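Local coordinates for protein 6-phosphogluconate dehydrogenase, NAD-binding (Geobacter metallireducens, PDB 3PEF) that binds NADP+ and probably acts as a beta-hydroxyacid dehydrogenase that reduces succinic semialdehyde to gamma-hydroxybutyrate, at residues A[61-66]-A[91-96]; A[119-124]-A[131-136]. The protein carries 2 engineered substitutions. All blocks are in the same frame, centred on the assembly; numbering follows the deposited sequence.

Contact 1: A[61-66]-A[91-96]; sequences TFAMLA and YVDMST. With NAP (NADP nicotinamide-adenine-dinucleotide phosphate), chain I.
Strands 61-63 and 91-93 run parallel at 20°, their axes 4.7 Å apart, joined by three backbone hydrogen bonds: Val-92 N to Thr-61 O, nearly along the C=O axis, Ala-63 N to Val-92 O from above the carbonyl plane, and, just past the strand, Met-94 N to Ala-63 O. On one face, CD1 of Phe-62 lies 3.7 Å from CB of Val-92. Met-94, bent at chi3 (70°), brings SD obliquely beside the same ring, 4.8 Å from the Phe-62 centroid, a Met-aromatic contact. On the other face Tyr-91, CG anti to N, slants across to strand 61-63 until OH is 3.2 Å from CB of Ala-63. These are neighbouring strands of the Rossmann-type domain, and their C-terminal ends open onto NADP+. There Asp-93 OD1 closes an Asx turn: it accepts from Ser-95 N above the carboxylate plane and, on its syn lone pair, from Ser-95 OG. The hydroxyl so oriented takes Leu-65 N at 2.9 Å, tying the two loops together. Thr-96 N donates to O3D of the nicotinamide ribose at 3.1 Å; the carbonyl oxygens of Leu-65 and Ala-66 lie 2.9 Å from O3D. Met-64, bent at chi2, sets CE 3.3 Å from O4D.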
# COMPACT_ATOMS: atom_id res chain seq x y z
N THR A 61 -8.60 28.06 -30.25
CA THR A 61 -7.34 28.15 -29.49
C THR A 61 -7.11 26.87 -28.68
O THR A 61 -8.02 26.39 -28.00
CB THR A 61 -7.34 29.37 -28.54
OG1 THR A 61 -7.43 30.58 -29.31
CG2 THR A 61 -6.05 29.40 -27.71
N PHE A 62 -5.91 26.33 -28.75
CA PHE A 62 -5.55 25.13 -27.99
C PHE A 62 -4.77 25.55 -26.74
O PHE A 62 -4.02 26.53 -26.78
CB PHE A 62 -4.70 24.19 -28.84
CG PHE A 62 -5.36 23.77 -30.13
CD1 PHE A 62 -6.37 22.81 -30.13
CD2 PHE A 62 -4.98 24.35 -31.34
CE1 PHE A 62 -6.99 22.44 -31.32
CE2 PHE A 62 -5.59 23.98 -32.53
CZ PHE A 62 -6.60 23.02 -32.52
N ALA A 63 -4.94 24.82 -25.64
CA ALA A 63 -4.16 25.09 -24.42
C ALA A 63 -3.52 23.81 -23.92
O ALA A 63 -4.16 22.75 -23.93
CB ALA A 63 -5.03 25.70 -23.34
N MET A 64 -2.27 23.91 -23.48
CA MET A 64 -1.52 22.75 -23.00
C MET A 64 -0.75 23.13 -21.74
O MET A 64 0.44 23.40 -21.78
CB MET A 64 -0.55 22.24 -24.09
CG MET A 64 -0.02 20.83 -23.83
SD MET A 64 -1.39 19.68 -23.52
CE MET A 64 -0.63 18.11 -23.96
N LEU A 65 -1.47 23.15 -20.62
CA LEU A 65 -0.98 23.67 -19.35
C LEU A 65 -0.72 22.55 -18.34
O LEU A 65 -1.24 21.44 -18.49
CB LEU A 65 -2.00 24.67 -18.79
CG LEU A 65 -2.21 25.82 -19.78
CD1 LEU A 65 -3.41 26.68 -19.41
CD2 LEU A 65 -0.93 26.67 -19.91
N ALA A 66 0.05 22.86 -17.30
CA ALA A 66 0.53 21.86 -16.34
C ALA A 66 -0.55 21.06 -15.63
O ALA A 66 -0.48 19.83 -15.58
CB ALA A 66 1.44 22.51 -15.29
N TYR A 91 -12.45 27.31 -27.51
CA TYR A 91 -11.33 27.06 -26.62
C TYR A 91 -11.21 25.55 -26.43
O TYR A 91 -12.16 24.89 -26.00
CB TYR A 91 -11.55 27.74 -25.27
CG TYR A 91 -10.36 27.69 -24.32
CD1 TYR A 91 -10.48 27.14 -23.04
CD2 TYR A 91 -9.12 28.19 -24.71
CE1 TYR A 91 -9.38 27.12 -22.15
CE2 TYR A 91 -8.03 28.17 -23.84
CZ TYR A 91 -8.16 27.64 -22.57
OH TYR A 91 -7.06 27.62 -21.73
N VAL A 92 -10.05 25.01 -26.78
CA VAL A 92 -9.83 23.57 -26.68
C VAL A 92 -8.74 23.30 -25.64
O VAL A 92 -7.55 23.44 -25.94
CB VAL A 92 -9.39 22.97 -28.03
CG1 VAL A 92 -9.16 21.46 -27.90
CG2 VAL A 92 -10.43 23.26 -29.13
N ASP A 93 -9.12 22.95 -24.43
CA ASP A 93 -8.13 22.70 -23.38
C ASP A 93 -7.62 21.27 -23.43
O ASP A 93 -8.39 20.31 -23.22
CB ASP A 93 -8.66 23.05 -21.98
CG ASP A 93 -7.53 23.25 -20.95
OD1 ASP A 93 -6.37 22.88 -21.23
OD2 ASP A 93 -7.80 23.80 -19.86
N MET A 94 -6.33 21.13 -23.71
CA MET A 94 -5.71 19.80 -23.86
C MET A 94 -4.87 19.41 -22.64
O MET A 94 -4.21 18.35 -22.62
CB MET A 94 -4.90 19.75 -25.16
CG MET A 94 -5.71 20.23 -26.36
SD MET A 94 -4.82 20.17 -27.94
CE MET A 94 -4.69 18.39 -28.25
N SER A 95 -4.94 20.24 -21.61
CA SER A 95 -4.27 19.94 -20.34
C SER A 95 -4.83 18.70 -19.66
O SER A 95 -6.02 18.43 -19.74
CB SER A 95 -4.44 21.13 -19.38
OG SER A 95 -4.15 22.35 -20.03
N THR A 96 -3.98 17.96 -18.95
CA THR A 96 -4.47 16.88 -18.11
C THR A 96 -4.96 17.43 -16.79
O THR A 96 -4.19 17.98 -15.98
CB THR A 96 -3.42 15.82 -17.84
OG1 THR A 96 -2.92 15.35 -19.09
CG2 THR A 96 -4.03 14.65 -17.05
PA NAP I . 5.68 21.40 -18.89
O1A NAP I . 6.11 21.51 -17.47
O2A NAP I . 6.78 21.35 -19.87
O5B NAP I . 4.70 22.62 -19.25
C5B NAP I . 3.78 23.10 -18.31
C4B NAP I . 3.14 24.33 -18.93
O4B NAP I . 2.18 24.83 -18.02
C3B NAP I . 4.16 25.45 -19.13
O3B NAP I . 3.77 26.11 -20.31
C2B NAP I . 3.91 26.35 -17.94
O2B NAP I . 4.26 27.69 -18.12
C1B NAP I . 2.41 26.20 -17.82
N9A NAP I . 1.93 26.66 -16.51
C8A NAP I . 2.14 26.05 -15.30
N7A NAP I . 1.55 26.79 -14.34
C5A NAP I . 0.99 27.88 -14.92
C6A NAP I . 0.26 28.93 -14.39
N6A NAP I . 0.03 28.99 -13.09
N1A NAP I . -0.20 29.91 -15.23
C2A NAP I . 0.05 29.84 -16.59
N3A NAP I . 0.77 28.78 -17.11
C4A NAP I . 1.22 27.81 -16.28
O3 NAP I . 4.80 20.08 -18.99
PN NAP I . 4.14 19.38 -20.24
O1N NAP I . 4.57 17.98 -20.30
O2N NAP I . 4.26 20.22 -21.45
O5D NAP I . 2.65 19.45 -19.62
C5D NAP I . 1.55 20.04 -20.26
C4D NAP I . 0.35 19.13 -20.00
O4D NAP I . 0.39 17.97 -20.79
C3D NAP I . 0.33 18.62 -18.57
O3D NAP I . -1.02 18.61 -18.19
C2D NAP I . 0.89 17.20 -18.67
O2D NAP I . 0.38 16.40 -17.64
C1D NAP I . 0.31 16.79 -20.00
N1N NAP I . 0.98 15.71 -20.75
C2N NAP I . 2.33 15.58 -20.74
C3N NAP I . 2.95 14.58 -21.50
C7N NAP I . 4.45 14.48 -21.52
O7N NAP I . 4.98 13.26 -21.88
N7N NAP I . 5.26 15.50 -21.20
C4N NAP I . 2.19 13.71 -22.27
C5N NAP I . 0.80 13.87 -22.30
C6N NAP I . 0.20 14.88 -21.55
P2B NAP I . 5.80 28.20 -17.92
O1X NAP I . 5.70 29.70 -17.67
O2X NAP I . 6.38 27.50 -16.74
O3X NAP I . 6.61 27.89 -19.14

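Contact 2: A[119-124]-A[131-136]; sequences APVSGS and GTLIIL. With NAP (NADP nicotinamide-adenine-dinucleotide phosphate), chain I.
Three backbone hydrogen bonds hold segments 119-124 and 131-136 antiparallel. Ser-122 and Ile-134 form a hydrogen-bonded pair, each N-H meeting the other's carbonyl in its plane, and the bond from Ile-134 N to Ser-122 O is almost straight at 173°. Farther along, Leu-136 N meets Pro-120 O nearly along the C=O axis, while CD of Pro-120 sits 3.2 Å from O of Leu-136. Packing is close on the buried face that carries Val-121 and Ile-135: CB of Ala-119 touches CG2 of Ile-135 at 3.7 Å, and Phe-151 of helix 141-154 packs on both residues. The CG2 methyl of Val-121, in the crowded position between N and C, lies 3.8 Å from nicotinamide C5N. On the other face the side chains of Ser-122 and Ile-134 come no nearer than CB to CB, 4.1 Å, and Ala-208 of the second subunit backs Ile-134. The loose, partly exposed end lies toward the intervening helix, where Gly-131 and Thr-132 make no contact with 119-124. There Gly-123 O is 3.6 Å from Leu-133 CD2, and Ser-124, OG anti to N, turns away to give a very short 2.3 Å hydrogen bond to carboxamide O7N. With Val-121 O bonded to the predicted catalytic Lys-171, the end of segment 119-124, backed by 131-136, helps line the nicotinamide end of a beta-hydroxyacid dehydrogenase cofactor site.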
# COMPACT_ATOMS: atom_id res chain seq x y z
N ALA A 119 -9.53 18.25 -24.72
CA ALA A 119 -8.89 17.20 -25.51
C ALA A 119 -7.51 16.84 -25.00
O ALA A 119 -6.51 17.14 -25.65
CB ALA A 119 -8.86 17.59 -27.01
N PRO A 120 -7.44 16.19 -23.82
CA PRO A 120 -6.14 15.74 -23.31
C PRO A 120 -5.59 14.67 -24.24
O PRO A 120 -6.35 14.09 -25.03
CB PRO A 120 -6.49 15.14 -21.95
CG PRO A 120 -7.90 14.63 -22.14
CD PRO A 120 -8.56 15.68 -23.02
N VAL A 121 -4.29 14.39 -24.15
CA VAL A 121 -3.65 13.50 -25.10
C VAL A 121 -2.89 12.37 -24.44
O VAL A 121 -2.48 12.46 -23.28
CB VAL A 121 -2.67 14.26 -26.06
CG1 VAL A 121 -3.34 15.46 -26.65
CG2 VAL A 121 -1.40 14.68 -25.32
N SER A 122 -2.71 11.29 -25.19
CA SER A 122 -1.85 10.20 -24.78
C SER A 122 -0.63 10.18 -25.73
O SER A 122 -0.79 10.35 -26.94
CB SER A 122 -2.63 8.87 -24.80
OG SER A 122 -1.81 7.78 -24.42
N GLY A 123 0.57 10.01 -25.18
CA GLY A 123 1.80 10.08 -25.97
C GLY A 123 2.66 11.21 -25.45
O GLY A 123 2.14 12.25 -25.06
N SER A 124 3.98 11.03 -25.45
CA SER A 124 4.88 11.94 -24.74
C SER A 124 5.61 12.89 -25.68
O SER A 124 5.08 13.28 -26.72
CB SER A 124 5.88 11.13 -23.90
OG SER A 124 6.58 11.96 -22.99
N GLY A 131 3.90 14.44 -34.28
CA GLY A 131 2.50 14.64 -34.64
C GLY A 131 1.71 13.35 -34.52
O GLY A 131 0.76 13.09 -35.24
N THR A 132 2.08 12.56 -33.53
CA THR A 132 1.66 11.18 -33.45
C THR A 132 0.83 10.92 -32.16
O THR A 132 0.64 9.78 -31.73
CB THR A 132 2.94 10.34 -33.59
OG1 THR A 132 2.96 9.70 -34.88
CG2 THR A 132 3.12 9.39 -32.47
N LEU A 133 0.30 11.99 -31.58
CA LEU A 133 -0.47 11.91 -30.33
C LEU A 133 -1.82 11.23 -30.53
O LEU A 133 -2.38 11.25 -31.62
CB LEU A 133 -0.70 13.31 -29.74
CG LEU A 133 0.55 14.16 -29.42
CD1 LEU A 133 0.14 15.56 -29.02
CD2 LEU A 133 1.42 13.52 -28.33
N ILE A 134 -2.34 10.64 -29.46
CA ILE A 134 -3.74 10.20 -29.44
C ILE A 134 -4.55 11.28 -28.71
O ILE A 134 -4.23 11.65 -27.59
CB ILE A 134 -3.86 8.87 -28.70
CG1 ILE A 134 -2.88 7.84 -29.31
CG2 ILE A 134 -5.29 8.35 -28.76
CD1 ILE A 134 -2.59 6.69 -28.39
N ILE A 135 -5.59 11.79 -29.36
CA ILE A 135 -6.34 12.92 -28.84
C ILE A 135 -7.71 12.49 -28.33
O ILE A 135 -8.51 11.95 -29.09
CB ILE A 135 -6.45 14.03 -29.92
CG1 ILE A 135 -5.05 14.39 -30.41
CG2 ILE A 135 -7.18 15.27 -29.38
CD1 ILE A 135 -4.99 15.60 -31.33
N LEU A 136 -7.96 12.72 -27.05
CA LEU A 136 -9.17 12.24 -26.39
C LEU A 136 -10.17 13.38 -26.14
O LEU A 136 -10.26 13.91 -25.03
CB LEU A 136 -8.78 11.58 -25.05
CG LEU A 136 -7.61 10.60 -25.12
CD1 LEU A 136 -7.03 10.28 -23.74
CD2 LEU A 136 -8.05 9.32 -25.86
PA NAP I . 5.68 21.40 -18.89
O1A NAP I . 6.11 21.51 -17.47
O2A NAP I . 6.78 21.35 -19.87
O5B NAP I . 4.70 22.62 -19.25
C5B NAP I . 3.78 23.10 -18.31
C4B NAP I . 3.14 24.33 -18.93
O4B NAP I . 2.18 24.83 -18.02
C3B NAP I . 4.16 25.45 -19.13
O3B NAP I . 3.77 26.11 -20.31
C2B NAP I . 3.91 26.35 -17.94
O2B NAP I . 4.26 27.69 -18.12
C1B NAP I . 2.41 26.20 -17.82
N9A NAP I . 1.93 26.66 -16.51
C8A NAP I . 2.14 26.05 -15.30
N7A NAP I . 1.55 26.79 -14.34
C5A NAP I . 0.99 27.88 -14.92
C6A NAP I . 0.26 28.93 -14.39
N6A NAP I . 0.03 28.99 -13.09
N1A NAP I . -0.20 29.91 -15.23
C2A NAP I . 0.05 29.84 -16.59
N3A NAP I . 0.77 28.78 -17.11
C4A NAP I . 1.22 27.81 -16.28
O3 NAP I . 4.80 20.08 -18.99
PN NAP I . 4.14 19.38 -20.24
O1N NAP I . 4.57 17.98 -20.30
O2N NAP I . 4.26 20.22 -21.45
O5D NAP I . 2.65 19.45 -19.62
C5D NAP I . 1.55 20.04 -20.26
C4D NAP I . 0.35 19.13 -20.00
O4D NAP I . 0.39 17.97 -20.79
C3D NAP I . 0.33 18.62 -18.57
O3D NAP I . -1.02 18.61 -18.19
C2D NAP I . 0.89 17.20 -18.67
O2D NAP I . 0.38 16.40 -17.64
C1D NAP I . 0.31 16.79 -20.00
N1N NAP I . 0.98 15.71 -20.75
C2N NAP I . 2.33 15.58 -20.74
C3N NAP I . 2.95 14.58 -21.50
C7N NAP I . 4.45 14.48 -21.52
O7N NAP I . 4.98 13.26 -21.88
N7N NAP I . 5.26 15.50 -21.20
C4N NAP I . 2.19 13.71 -22.27
C5N NAP I . 0.80 13.87 -22.30
C6N NAP I . 0.20 14.88 -21.55
P2B NAP I . 5.80 28.20 -17.92
O1X NAP I . 5.70 29.70 -17.67
O2X NAP I . 6.38 27.50 -16.74
O3X NAP I . 6.61 27.89 -19.14

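Overall arrangement
Contact 1 comes first along the chain and is complete before contact 2 begins; their centres lie about 12 Å apart in one mixed sheet of the NAD-binding domain. Strands 60-63, 90-93, 115-122 and 133-139 stand side by side there, with 133-139 antiparallel to the others. At the junction, Asp-93 O and Ala-119 N make a probable hydrogen bond, and the CE methyls of Met-94 and Met-64 pack on CG1 and CG2 of Val-121, respectively. Helix 11-22 also touches both contacts through Met-12 and Met-16. The two share one NADP+: segments 61-66 and 91-96 meet its riboses and adenine, whereas segment 119-124 meets the nicotinamide, so loops at the strand ends line successive parts of the cofactor.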